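Side-chain contacts in ralf, proline/betaine transporter (Legionella pneumophila, PDB 4D7Q), which probably promotes guanine nucleotide exchange through its Legionella Sec7 domain, fused here to the capping domain of Rickettsia RalF in an engineered chimera: residues 303-308 with 336-341; 207-212 with 317-322; 267-272 with 277-282. The protein carries 2 engineered substitutions. One frame throughout, in Å; residues are numbered along the deposited sequence.

Interaction 1 of 3, residues 303-308 with 336-341; sequences PLREEG and TYDYLK. With GOL (glycerol), chain D.
Arg305 lays the CG–CD part of its side chain beside the carboxylate of Asp338 and then turns its guanidinium edge to it, with CD 3.4 Å from Asp338 OD2. The chain bends at chi3 (66°), which lets NH1 swing back to the same oxygen. Arg305 NH1 donates to the syn lone pair of Asp338 OD2 over 2.9 Å at an N-H...O angle of 159°, with the guanidinium and carboxylate planes only 15° apart. Asp338 OD1 forms a salt bridge with Lys27, and Arg305 NE forms one with Glu72; both partners belong to the Sec7 part, so these links cross the engineered fusion. Within the capping domain, Arg305 NH1 also lies 4.1 Å from Tyr337 CD2, at the edge of that ring. Two residues earlier in each segment, at the end of strand 297-303, the ring of the buried Pro303 meets the methyl group of Thr336, CD to CG2 4.2 Å. Thr336 OG1 accepts from Tyr339 N in an ST motif that fixes the turn carrying Asp338. A glycerol, probably from the crystallisation liquor, bridges the segments from Tyr337 N to Pro303 O. Pairing with Arg305 would be expected to keep the buried Asp338 carboxylate charged, with Lys27 adding to this in the chimera.

Interaction 2 of 3, residues 207-212 with 317-322; sequences PGYQIN and KLAAQI
Strand 208-212 and helix 317-322 come nearest at Tyr209 and Ala320, whose CA atoms are 7.9 Å apart, too far for backbone hydrogen bonding, and the side chain of Tyr209 spans the gap. This is helix-on-sheet packing in the capping domain: helix 313-325 lies against the antiparallel sheet in which strand 208-214 is flanked by 297-303 and 332-334. In Tyr209, CG stands anti to the carbonyl carbon (chi1 -53°), which sends the ring out to the helix, where two successive alanines receive it. Tyr209 CE2 comes 4.0 Å from Ala319 CB and 3.7 Å from Ala320 N, a slanting approach in which the ring meets helix backbone as well as methyl groups. Tyr209 CZ lies 4.0 Å from Ala320 CB. Alanine suits both positions, since its single methyl lets the aromatic ring come right up to the helix backbone. The hydroxyl carries on past the alanines to hydrogen-bond with Leu344 O of helix 341-351, so this buried polar atom is satisfied, and tyrosine fits the place by joining an apolar ring to a polar tip. Beside that tip, Ala320 CB sits 3.5 Å from Tyr209 OH.

Interaction 3 of 3, residues 267-272 with 277-282; sequences SVIIKD and AAEIQV
Strands 267-271 and 277-282 run antiparallel, their axes 4.5 Å apart at closest approach with 164° between their directions, and pair Ser267 with Gln281 through to Lys271 with Ala277. They form a beta hairpin within the six-stranded antiparallel sheet of the capping domain. Reciprocal backbone hydrogen bonds link the pairs Val268–Ile280 and Ile270–Ala278, the shortest being Ile280 N to Val268 O at 2.8 Å.

Side chains alternate between the two faces of the sheet. The face of Val268, Ile270, Ala278 and Ile280 is apolar and turns to helix 313-325, whose Ile322 packs on the last three. Val268 and Ile280 lie side by side with their CB atoms 3.9 Å apart, and Ile270 CD1 reaches diagonally to Ile280 CD1 at 3.8 Å. The beta-branched Val268, Ile270 and Ile280 suit extended strands, while the small Ala278 lets the helix settle close.

The other face is mixed. Ile269 CD1 touches the aliphatic CG of Glu279 at 3.7 Å, and Lys271 CG lies 4.0 Å from Ala277 CB. Glu279, with CG anti to its own N (chi1 170°) and the chain extended, stretches diagonally to Ser267, whose hydroxyl also hydrogen-bonds with Tyr264 OH. Glu279 OE2, hydrogen-bonded also to a glycerol probably from the crystallisation liquor, accepts from Ser267 OG over 2.6 Å, met on its anti side and 21° out of the carboxylate plane.

How the interactions relate
All three contacts lie within the Rickettsia-derived capping domain, with centres 10 to 13 Å apart, and gather round one antiparallel sheet and helix 313-325. Along the chain, interaction 3 is nested inside the loop closed by interaction 2 and precedes interaction 1, while interactions 1 and 2 interleave. Interactions 2 and 3 share a core: Ile322 CD1 meets Ile270 CD1 at 3.8 Å. Interactions 1 and 2 touch where Ala319 packs on Pro303, and a probable backbone hydrogen bond from Leu304 N to Ala277 O, just past the end of strand 297-303, ties interaction 3 to interaction 1. The sheet and helix thus form one continuous unit, with interaction 1 at its boundary with the Sec7 part.

Interaction 1 of 3, residues 303-308 with 336-341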
ATOM      1  N   PRO A 303       5.074  -4.710 -13.866  1.00 26.70           N
ATOM      2  CA  PRO A 303       4.300  -5.108 -15.058  1.00 27.20           C
ATOM      3  C   PRO A 303       2.811  -5.003 -14.679  1.00 34.22           C
ATOM      4  O   PRO A 303       2.423  -5.386 -13.570  1.00 32.68           O
ATOM      5  CB  PRO A 303       4.704  -6.573 -15.291  1.00 28.46           C
ATOM      6  CG  PRO A 303       5.243  -7.047 -14.006  1.00 32.08           C
ATOM      7  CD  PRO A 303       5.744  -5.869 -13.232  1.00 27.62           C
ATOM      8  N   LEU A 304       2.000  -4.429 -15.552  1.00 34.02           N
ATOM      9  CA  LEU A 304       0.592  -4.212 -15.237  1.00 35.05           C
ATOM     10  C   LEU A 304      -0.340  -5.424 -15.415  1.00 40.48           C
ATOM     11  O   LEU A 304      -0.422  -6.019 -16.495  1.00 38.11           O
ATOM     12  CB  LEU A 304       0.080  -2.983 -16.008  1.00 35.49           C
ATOM     13  CG  LEU A 304      -1.108  -2.208 -15.439  1.00 40.83           C
ATOM     14  CD1 LEU A 304      -0.809  -1.625 -14.046  1.00 39.71           C
ATOM     15  CD2 LEU A 304      -1.509  -1.100 -16.386  1.00 44.65           C
ATOM     16  N   ARG A 305      -1.060  -5.768 -14.330  1.00 40.13           N
ATOM     17  CA  ARG A 305      -2.094  -6.806 -14.343  1.00 40.86           C
ATOM     18  C   ARG A 305      -3.295  -6.167 -15.046  1.00 46.32           C
ATOM     19  O   ARG A 305      -3.611  -5.000 -14.779  1.00 44.64           O
ATOM     20  CB  ARG A 305      -2.485  -7.207 -12.907  1.00 39.30           C
ATOM     21  CG  ARG A 305      -1.701  -8.387 -12.352  1.00 46.12           C
ATOM     22  CD  ARG A 305      -2.235  -8.832 -10.993  1.00 45.27           C
ATOM     23  NE  ARG A 305      -3.593  -9.381 -11.081  1.00 39.31           N
ATOM     24  CZ  ARG A 305      -3.876 -10.672 -11.218  1.00 52.98           C
ATOM     25  NH1 ARG A 305      -2.901 -11.568 -11.305  1.00 30.46           N
ATOM     26  NH2 ARG A 305      -5.138 -11.076 -11.278  1.00 43.17           N
ATOM     27  N   GLU A 306      -3.914  -6.886 -15.993  1.00 45.11           N
ATOM     28  CA  GLU A 306      -5.064  -6.335 -16.736  1.00 45.36           C
ATOM     29  C   GLU A 306      -6.224  -7.316 -16.773  1.00 48.85           C
ATOM     30  O   GLU A 306      -5.995  -8.523 -16.917  1.00 47.23           O
ATOM     31  CB  GLU A 306      -4.661  -5.890 -18.161  1.00 46.79           C
ATOM     32  CG  GLU A 306      -3.753  -4.668 -18.189  1.00 53.24           C
ATOM     33  CD  GLU A 306      -3.510  -4.077 -19.563  1.00 68.64           C
ATOM     34  OE1 GLU A 306      -2.554  -4.520 -20.238  1.00 57.64           O
ATOM     35  OE2 GLU A 306      -4.269  -3.162 -19.959  1.00 64.45           O
ATOM     36  N   GLU A 307      -7.468  -6.792 -16.624  1.00 46.97           N
ATOM     37  CA  GLU A 307      -8.734  -7.554 -16.623  1.00 47.66           C
ATOM     38  C   GLU A 307      -8.712  -8.803 -15.693  1.00 52.82           C
ATOM     39  O   GLU A 307      -9.106  -9.899 -16.112  1.00 54.32           O
ATOM     40  N   GLY A 308      -8.194  -8.621 -14.468  1.00 47.71           N
ATOM     41  CA  GLY A 308      -8.085  -9.658 -13.442  1.00 46.32           C
ATOM     42  C   GLY A 308      -7.205 -10.841 -13.804  1.00 48.24           C
ATOM     43  O   GLY A 308      -7.290 -11.901 -13.176  1.00 46.32           O
ATOM     44  N   THR A 336       6.372 -10.390  -7.792  1.00 27.37           N
ATOM     45  CA  THR A 336       5.023  -9.833  -7.906  1.00 27.00           C
ATOM     46  C   THR A 336       4.110 -11.019  -7.577  1.00 30.12           C
ATOM     47  O   THR A 336       4.613 -12.120  -7.360  1.00 27.76           O
ATOM     48  CB  THR A 336       4.728  -9.205  -9.276  1.00 28.96           C
ATOM     49  OG1 THR A 336       4.604 -10.227 -10.263  1.00 28.77           O
ATOM     50  CG2 THR A 336       5.728  -8.148  -9.680  1.00 28.53           C
ATOM     51  N   TYR A 337       2.788 -10.820  -7.556  1.00 27.24           N
ATOM     52  CA  TYR A 337       1.862 -11.914  -7.274  1.00 27.90           C
ATOM     53  C   TYR A 337       1.990 -13.049  -8.334  1.00 32.90           C
ATOM     54  O   TYR A 337       1.796 -14.228  -8.019  1.00 31.96           O
ATOM     55  CB  TYR A 337       0.432 -11.361  -7.268  1.00 28.58           C
ATOM     56  CG  TYR A 337      -0.605 -12.353  -6.788  1.00 30.02           C
ATOM     57  CD1 TYR A 337      -0.689 -12.709  -5.444  1.00 32.04           C
ATOM     58  CD2 TYR A 337      -1.534 -12.904  -7.671  1.00 29.90           C
ATOM     59  CE1 TYR A 337      -1.660 -13.599  -4.992  1.00 32.27           C
ATOM     60  CE2 TYR A 337      -2.541 -13.756  -7.220  1.00 30.38           C
ATOM     61  CZ  TYR A 337      -2.604 -14.094  -5.875  1.00 34.63           C
ATOM     62  OH  TYR A 337      -3.532 -14.995  -5.413  1.00 29.66           O
ATOM     63  N   ASP A 338       2.336 -12.674  -9.583  1.00 29.93           N
ATOM     64  CA  ASP A 338       2.421 -13.580 -10.720  1.00 30.35           C
ATOM     65  C   ASP A 338       3.820 -14.029 -11.148  1.00 35.87           C
ATOM     66  O   ASP A 338       3.968 -15.104 -11.741  1.00 36.65           O
ATOM     67  CB  ASP A 338       1.713 -12.924 -11.900  1.00 32.36           C
ATOM     68  CG  ASP A 338       0.286 -12.547 -11.572  1.00 35.10           C
ATOM     69  OD1 ASP A 338      -0.537 -13.462 -11.388  1.00 34.05           O
ATOM     70  OD2 ASP A 338      -0.004 -11.341 -11.512  1.00 35.12           O
ATOM     71  N   TYR A 339       4.825 -13.198 -10.894  1.00 31.80           N
ATOM     72  CA  TYR A 339       6.194 -13.469 -11.300  1.00 31.71           C
ATOM     73  C   TYR A 339       7.115 -13.574 -10.122  1.00 36.61           C
ATOM     74  O   TYR A 339       7.127 -12.698  -9.243  1.00 34.87           O
ATOM     75  CB  TYR A 339       6.685 -12.393 -12.273  1.00 32.82           C
ATOM     76  CG  TYR A 339       5.997 -12.478 -13.617  1.00 34.53           C
ATOM     77  CD1 TYR A 339       6.320 -13.487 -14.526  1.00 36.60           C
ATOM     78  CD2 TYR A 339       5.005 -11.566 -13.975  1.00 34.69           C
ATOM     79  CE1 TYR A 339       5.679 -13.583 -15.759  1.00 38.14           C
ATOM     80  CE2 TYR A 339       4.369 -11.640 -15.216  1.00 35.91           C
ATOM     81  CZ  TYR A 339       4.695 -12.665 -16.094  1.00 44.85           C
ATOM     82  OH  TYR A 339       4.050 -12.785 -17.300  1.00 45.46           O
ATOM     83  N   LEU A 340       7.911 -14.644 -10.117  1.00 33.14           N
ATOM     84  CA  LEU A 340       8.889 -14.912  -9.077  1.00 33.10           C
ATOM     85  C   LEU A 340       9.970 -13.835  -9.122  1.00 34.45           C
ATOM     86  O   LEU A 340      10.178 -13.228 -10.171  1.00 31.30           O
ATOM     87  CB  LEU A 340       9.512 -16.318  -9.285  1.00 34.05           C
ATOM     88  CG  LEU A 340       8.558 -17.529  -9.161  1.00 39.93           C
ATOM     89  CD1 LEU A 340       9.284 -18.838  -9.484  1.00 40.67           C
ATOM     90  CD2 LEU A 340       7.952 -17.635  -7.755  1.00 43.48           C
ATOM     91  N   LYS A 341      10.661 -13.599  -7.989  1.00 31.76           N
ATOM     92  CA  LYS A 341      11.759 -12.628  -7.936  1.00 31.02           C
ATOM     93  C   LYS A 341      12.830 -12.919  -9.013  1.00 35.57           C
ATOM     94  O   LYS A 341      13.362 -11.979  -9.623  1.00 36.40           O
ATOM     95  CB  LYS A 341      12.403 -12.613  -6.540  1.00 32.24           C
ATOM     96  CG  LYS A 341      13.577 -11.644  -6.442  1.00 23.36           C
ATOM     97  CD  LYS A 341      14.212 -11.674  -5.078  1.00 30.16           C
ATOM     98  CE  LYS A 341      15.469 -10.847  -5.063  1.00 35.41           C
ATOM     99  NZ  LYS A 341      15.976 -10.672  -3.680  1.00 43.35           N
TER
HETATM  100  C1  GOL D1349       0.755  -7.801  -8.598  1.00 40.07           C
HETATM  101  O1  GOL D1349       1.830  -8.110  -7.720  1.00 39.78           O
HETATM  102  C2  GOL D1349       0.911  -6.399  -9.137  1.00 41.41           C
HETATM  103  O2  GOL D1349      -0.260  -6.025  -9.875  1.00 39.48           O
HETATM  104  C3  GOL D1349       2.130  -6.283 -10.026  1.00 42.54           C
HETATM  105  O3  GOL D1349       1.982  -7.067 -11.199  1.00 40.60           O

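Interaction 2 of 3, residues 207-212 with 317-322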
ATOM      1  N   PRO A 207       6.518  -5.038  -4.189  1.00 24.86           N
ATOM      2  CA  PRO A 207       6.627  -5.936  -5.357  1.00 25.24           C
ATOM      3  C   PRO A 207       7.092  -5.216  -6.621  1.00 27.39           C
ATOM      4  O   PRO A 207       6.700  -4.066  -6.879  1.00 26.51           O
ATOM      5  CB  PRO A 207       5.184  -6.445  -5.542  1.00 26.73           C
ATOM      6  CG  PRO A 207       4.575  -6.344  -4.195  1.00 29.47           C
ATOM      7  CD  PRO A 207       5.159  -5.100  -3.609  1.00 25.57           C
ATOM      8  N   GLY A 208       7.914  -5.909  -7.397  1.00 22.30           N
ATOM      9  CA  GLY A 208       8.463  -5.385  -8.635  1.00 21.65           C
ATOM     10  C   GLY A 208       9.812  -4.743  -8.422  1.00 27.34           C
ATOM     11  O   GLY A 208      10.581  -5.168  -7.557  1.00 27.93           O
ATOM     12  N   TYR A 209      10.096  -3.702  -9.210  1.00 23.10           N
ATOM     13  CA  TYR A 209      11.365  -2.978  -9.165  1.00 23.07           C
ATOM     14  C   TYR A 209      11.231  -1.671  -8.412  1.00 26.00           C
ATOM     15  O   TYR A 209      10.280  -0.911  -8.642  1.00 24.23           O
ATOM     16  CB  TYR A 209      11.858  -2.698 -10.576  1.00 22.78           C
ATOM     17  CG  TYR A 209      11.927  -3.918 -11.461  1.00 23.63           C
ATOM     18  CD1 TYR A 209      12.980  -4.826 -11.352  1.00 25.15           C
ATOM     19  CD2 TYR A 209      10.992  -4.118 -12.479  1.00 23.91           C
ATOM     20  CE1 TYR A 209      13.080  -5.922 -12.210  1.00 27.83           C
ATOM     21  CE2 TYR A 209      11.076  -5.213 -13.334  1.00 24.99           C
ATOM     22  CZ  TYR A 209      12.133  -6.100 -13.212  1.00 34.09           C
ATOM     23  OH  TYR A 209      12.199  -7.171 -14.072  1.00 29.66           O
ATOM     24  N   GLN A 210      12.165  -1.428  -7.496  1.00 23.12           N
ATOM     25  CA  GLN A 210      12.130  -0.226  -6.667  1.00 23.14           C
ATOM     26  C   GLN A 210      13.466   0.472  -6.708  1.00 27.74           C
ATOM     27  O   GLN A 210      14.502  -0.176  -6.661  1.00 27.99           O
ATOM     28  CB  GLN A 210      11.738  -0.558  -5.220  1.00 23.08           C
ATOM     29  CG  GLN A 210      11.478   0.683  -4.332  1.00 28.07           C
ATOM     30  CD  GLN A 210      10.868   0.326  -2.999  1.00 36.35           C
ATOM     31  OE1 GLN A 210      10.044  -0.573  -2.893  1.00 29.99           O
ATOM     32  NE2 GLN A 210      11.219   1.060  -1.959  1.00 33.48           N
ATOM     33  N   ILE A 211      13.429   1.800  -6.826  1.00 23.89           N
ATOM     34  CA  ILE A 211      14.622   2.636  -6.814  1.00 23.20           C
ATOM     35  C   ILE A 211      14.420   3.694  -5.733  1.00 28.14           C
ATOM     36  O   ILE A 211      13.602   4.611  -5.904  1.00 26.42           O
ATOM     37  CB  ILE A 211      15.013   3.250  -8.184  1.00 26.00           C
ATOM     38  CG1 ILE A 211      14.859   2.249  -9.370  1.00 25.54           C
ATOM     39  CG2 ILE A 211      16.446   3.825  -8.086  1.00 26.36           C
ATOM     40  CD1 ILE A 211      15.205   2.843 -10.810  1.00 29.83           C
ATOM     41  N   ASN A 212      15.134   3.533  -4.601  1.00 25.47           N
ATOM     42  CA  ASN A 212      15.061   4.481  -3.490  1.00 26.99           C
ATOM     43  C   ASN A 212      16.070   5.576  -3.682  1.00 33.24           C
ATOM     44  O   ASN A 212      17.029   5.388  -4.418  1.00 33.42           O
ATOM     45  CB  ASN A 212      15.391   3.798  -2.171  1.00 31.33           C
ATOM     46  CG  ASN A 212      14.360   2.833  -1.715  1.00 42.37           C
ATOM     47  OD1 ASN A 212      13.170   2.964  -2.026  1.00 38.44           O
ATOM     48  ND2 ASN A 212      14.798   1.883  -0.913  1.00 34.22           N
ATOM     49  N   LYS A 317       8.843  -7.762 -19.516  1.00 28.43           N
ATOM     50  CA  LYS A 317       9.974  -7.227 -20.274  1.00 27.42           C
ATOM     51  C   LYS A 317       9.933  -5.692 -20.265  1.00 29.82           C
ATOM     52  O   LYS A 317      10.936  -5.049 -19.946  1.00 27.59           O
ATOM     53  CB  LYS A 317       9.929  -7.762 -21.712  1.00 30.43           C
ATOM     54  CG  LYS A 317      11.193  -7.484 -22.505  1.00 47.26           C
ATOM     55  CD  LYS A 317      10.982  -7.730 -23.980  1.00 55.32           C
ATOM     56  CE  LYS A 317      12.170  -7.279 -24.793  1.00 74.42           C
ATOM     57  NZ  LYS A 317      12.156  -7.868 -26.161  1.00 87.55           N
ATOM     58  N   LEU A 318       8.751  -5.108 -20.578  1.00 26.90           N
ATOM     59  CA  LEU A 318       8.564  -3.655 -20.581  1.00 26.23           C
ATOM     60  C   LEU A 318       8.885  -3.042 -19.214  1.00 28.58           C
ATOM     61  O   LEU A 318       9.613  -2.041 -19.176  1.00 29.33           O
ATOM     62  CB  LEU A 318       7.144  -3.268 -21.063  1.00 26.02           C
ATOM     63  CG  LEU A 318       6.796  -1.762 -21.141  1.00 28.14           C
ATOM     64  CD1 LEU A 318       7.689  -1.010 -22.153  1.00 27.12           C
ATOM     65  CD2 LEU A 318       5.349  -1.567 -21.483  1.00 27.74           C
ATOM     66  N   ALA A 319       8.437  -3.681 -18.097  1.00 22.89           N
ATOM     67  CA  ALA A 319       8.750  -3.176 -16.751  1.00 22.64           C
ATOM     68  C   ALA A 319      10.279  -3.198 -16.515  1.00 28.14           C
ATOM     69  O   ALA A 319      10.818  -2.189 -16.063  1.00 27.55           O
ATOM     70  CB  ALA A 319       8.015  -3.966 -15.673  1.00 22.12           C
ATOM     71  N   ALA A 320      10.988  -4.279 -16.947  1.00 27.19           N
ATOM     72  CA  ALA A 320      12.455  -4.345 -16.830  1.00 27.69           C
ATOM     73  C   ALA A 320      13.169  -3.316 -17.722  1.00 30.64           C
ATOM     74  O   ALA A 320      14.173  -2.759 -17.282  1.00 29.03           O
ATOM     75  CB  ALA A 320      12.968  -5.746 -17.123  1.00 28.62           C
ATOM     76  N   GLN A 321      12.650  -3.052 -18.959  1.00 28.18           N
ATOM     77  CA  GLN A 321      13.226  -2.055 -19.907  1.00 27.97           C
ATOM     78  C   GLN A 321      13.127  -0.644 -19.340  1.00 31.19           C
ATOM     79  O   GLN A 321      14.084   0.130 -19.422  1.00 31.16           O
ATOM     80  CB  GLN A 321      12.526  -2.104 -21.283  1.00 28.84           C
ATOM     81  CG  GLN A 321      12.843  -3.367 -22.073  1.00 37.82           C
ATOM     82  CD  GLN A 321      12.029  -3.521 -23.332  1.00 41.92           C
ATOM     83  OE1 GLN A 321      10.800  -3.519 -23.320  1.00 32.49           O
ATOM     84  NE2 GLN A 321      12.704  -3.710 -24.444  1.00 35.93           N
ATOM     85  N   ILE A 322      11.955  -0.312 -18.782  1.00 27.88           N
ATOM     86  CA  ILE A 322      11.675   0.985 -18.154  1.00 27.13           C
ATOM     87  C   ILE A 322      12.625   1.157 -16.976  1.00 29.81           C
ATOM     88  O   ILE A 322      13.273   2.205 -16.869  1.00 28.58           O
ATOM     89  CB  ILE A 322      10.193   1.072 -17.708  1.00 29.14           C
ATOM     90  CG1 ILE A 322       9.257   1.177 -18.947  1.00 29.51           C
ATOM     91  CG2 ILE A 322       9.974   2.262 -16.713  1.00 28.55           C
ATOM     92  CD1 ILE A 322       7.754   0.850 -18.676  1.00 34.60           C
TER

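Interaction 3 of 3, residues 267-272 with 277-282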
ATOM      1  N   SER A 267       0.761   7.758 -11.052  1.00 26.01           N
ATOM      2  CA  SER A 267       1.303   6.644 -11.836  1.00 25.83           C
ATOM      3  C   SER A 267       1.379   6.929 -13.328  1.00 29.17           C
ATOM      4  O   SER A 267       0.406   7.381 -13.938  1.00 29.15           O
ATOM      5  CB  SER A 267       0.492   5.370 -11.608  1.00 29.36           C
ATOM      6  OG  SER A 267       0.775   4.753 -10.362  1.00 32.49           O
ATOM      7  N   VAL A 268       2.560   6.651 -13.897  1.00 24.68           N
ATOM      8  CA  VAL A 268       2.864   6.716 -15.312  1.00 23.39           C
ATOM      9  C   VAL A 268       2.479   5.329 -15.845  1.00 28.39           C
ATOM     10  O   VAL A 268       3.063   4.330 -15.420  1.00 27.69           O
ATOM     11  CB  VAL A 268       4.366   6.971 -15.571  1.00 27.14           C
ATOM     12  CG1 VAL A 268       4.636   7.159 -17.060  1.00 27.29           C
ATOM     13  CG2 VAL A 268       4.903   8.155 -14.754  1.00 26.73           C
ATOM     14  N   ILE A 269       1.491   5.268 -16.755  1.00 25.71           N
ATOM     15  CA  ILE A 269       1.033   4.030 -17.367  1.00 25.11           C
ATOM     16  C   ILE A 269       1.632   3.991 -18.753  1.00 30.54           C
ATOM     17  O   ILE A 269       1.417   4.907 -19.550  1.00 30.62           O
ATOM     18  CB  ILE A 269      -0.529   3.890 -17.343  1.00 28.25           C
ATOM     19  CG1 ILE A 269      -1.126   4.034 -15.885  1.00 27.66           C
ATOM     20  CG2 ILE A 269      -1.006   2.587 -18.034  1.00 29.73           C
ATOM     21  CD1 ILE A 269      -0.648   3.017 -14.814  1.00 28.51           C
ATOM     22  N   ILE A 270       2.459   2.961 -19.013  1.00 27.90           N
ATOM     23  CA  ILE A 270       3.182   2.801 -20.279  1.00 26.25           C
ATOM     24  C   ILE A 270       2.795   1.526 -20.992  1.00 31.63           C
ATOM     25  O   ILE A 270       2.879   0.433 -20.420  1.00 29.61           O
ATOM     26  CB  ILE A 270       4.717   2.928 -20.092  1.00 27.69           C
ATOM     27  CG1 ILE A 270       5.086   4.245 -19.363  1.00 27.54           C
ATOM     28  CG2 ILE A 270       5.462   2.800 -21.433  1.00 26.52           C
ATOM     29  CD1 ILE A 270       6.532   4.404 -18.957  1.00 32.71           C
ATOM     30  N   LYS A 271       2.409   1.678 -22.278  1.00 30.29           N
ATOM     31  CA  LYS A 271       2.037   0.575 -23.141  1.00 30.73           C
ATOM     32  C   LYS A 271       2.858   0.617 -24.408  1.00 35.13           C
ATOM     33  O   LYS A 271       3.019   1.690 -24.998  1.00 33.92           O
ATOM     34  CB  LYS A 271       0.519   0.577 -23.444  1.00 33.42           C
ATOM     35  CG  LYS A 271      -0.327   0.288 -22.192  1.00 40.95           C
ATOM     36  CD  LYS A 271      -1.817   0.425 -22.419  1.00 47.06           C
ATOM     37  CE  LYS A 271      -2.569   0.212 -21.125  1.00 53.64           C
ATOM     38  NZ  LYS A 271      -3.906   0.874 -21.131  1.00 61.15           N
ATOM     39  N   ASP A 272       3.385  -0.525 -24.812  1.00 32.16           N
ATOM     40  CA  ASP A 272       4.091  -0.625 -26.073  1.00 33.09           C
ATOM     41  C   ASP A 272       3.246  -1.184 -27.202  1.00 40.31           C
ATOM     42  O   ASP A 272       2.074  -1.369 -27.049  1.00 38.91           O
ATOM     43  CB  ASP A 272       5.419  -1.357 -25.943  1.00 34.54           C
ATOM     44  CG  ASP A 272       5.283  -2.797 -25.515  1.00 42.60           C
ATOM     45  OD1 ASP A 272       4.326  -3.473 -25.859  1.00 43.46           O
ATOM     46  OD2 ASP A 272       6.166  -3.255 -24.811  1.00 45.24           O
ATOM     47  N   ALA A 277       2.311  -3.807 -20.871  1.00 29.95           N
ATOM     48  CA  ALA A 277       1.810  -2.733 -20.015  1.00 29.03           C
ATOM     49  C   ALA A 277       2.531  -2.732 -18.676  1.00 32.10           C
ATOM     50  O   ALA A 277       2.794  -3.790 -18.104  1.00 30.40           O
ATOM     51  CB  ALA A 277       0.301  -2.827 -19.836  1.00 29.36           C
ATOM     52  N   ALA A 278       2.933  -1.534 -18.218  1.00 28.98           N
ATOM     53  CA  ALA A 278       3.711  -1.382 -16.988  1.00 27.81           C
ATOM     54  C   ALA A 278       3.412  -0.060 -16.309  1.00 28.80           C
ATOM     55  O   ALA A 278       3.031   0.904 -16.975  1.00 28.72           O
ATOM     56  CB  ALA A 278       5.199  -1.491 -17.298  1.00 28.77           C
ATOM     57  N   GLU A 279       3.609  -0.004 -14.992  1.00 24.16           N
ATOM     58  CA  GLU A 279       3.303   1.198 -14.225  1.00 24.71           C
ATOM     59  C   GLU A 279       4.503   1.747 -13.444  1.00 27.16           C
ATOM     60  O   GLU A 279       5.242   0.978 -12.822  1.00 26.01           O
ATOM     61  CB  GLU A 279       2.131   0.866 -13.276  1.00 25.95           C
ATOM     62  CG  GLU A 279       1.810   1.901 -12.213  1.00 31.28           C
ATOM     63  CD  GLU A 279       0.839   1.419 -11.151  1.00 42.46           C
ATOM     64  OE1 GLU A 279       0.788   0.198 -10.887  1.00 38.90           O
ATOM     65  OE2 GLU A 279       0.124   2.268 -10.578  1.00 31.95           O
ATOM     66  N   ILE A 280       4.685   3.084 -13.476  1.00 22.19           N
ATOM     67  CA  ILE A 280       5.711   3.748 -12.678  1.00 20.98           C
ATOM     68  C   ILE A 280       4.998   4.525 -11.581  1.00 25.13           C
ATOM     69  O   ILE A 280       4.370   5.543 -11.863  1.00 25.50           O
ATOM     70  CB  ILE A 280       6.725   4.686 -13.407  1.00 23.50           C
ATOM     71  CG1 ILE A 280       7.302   4.116 -14.727  1.00 24.35           C
ATOM     72  CG2 ILE A 280       7.850   5.075 -12.419  1.00 24.12           C
ATOM     73  CD1 ILE A 280       8.070   5.230 -15.600  1.00 28.92           C
ATOM     74  N   GLN A 281       5.144   4.091 -10.331  1.00 22.70           N
ATOM     75  CA  GLN A 281       4.593   4.840  -9.195  1.00 21.46           C
ATOM     76  C   GLN A 281       5.680   5.797  -8.740  1.00 24.70           C
ATOM     77  O   GLN A 281       6.796   5.359  -8.455  1.00 23.59           O
ATOM     78  CB  GLN A 281       4.198   3.929  -8.057  1.00 21.74           C
ATOM     79  CG  GLN A 281       3.061   2.961  -8.387  1.00 25.86           C
ATOM     80  CD  GLN A 281       2.897   2.018  -7.228  1.00 35.26           C
ATOM     81  OE1 GLN A 281       2.759   2.439  -6.081  1.00 28.74           O
ATOM     82  NE2 GLN A 281       2.987   0.728  -7.488  1.00 26.08           N
ATOM     83  N   VAL A 282       5.364   7.109  -8.755  1.00 22.69           N
ATOM     84  CA  VAL A 282       6.257   8.224  -8.410  1.00 21.81           C
ATOM     85  C   VAL A 282       5.898   8.775  -7.012  1.00 25.32           C
ATOM     86  O   VAL A 282       4.756   9.184  -6.776  1.00 24.01           O
ATOM     87  CB  VAL A 282       6.243   9.363  -9.481  1.00 24.99           C
ATOM     88  CG1 VAL A 282       7.132  10.553  -9.048  1.00 24.47           C
ATOM     89  CG2 VAL A 282       6.677   8.843 -10.865  1.00 24.44           C
TER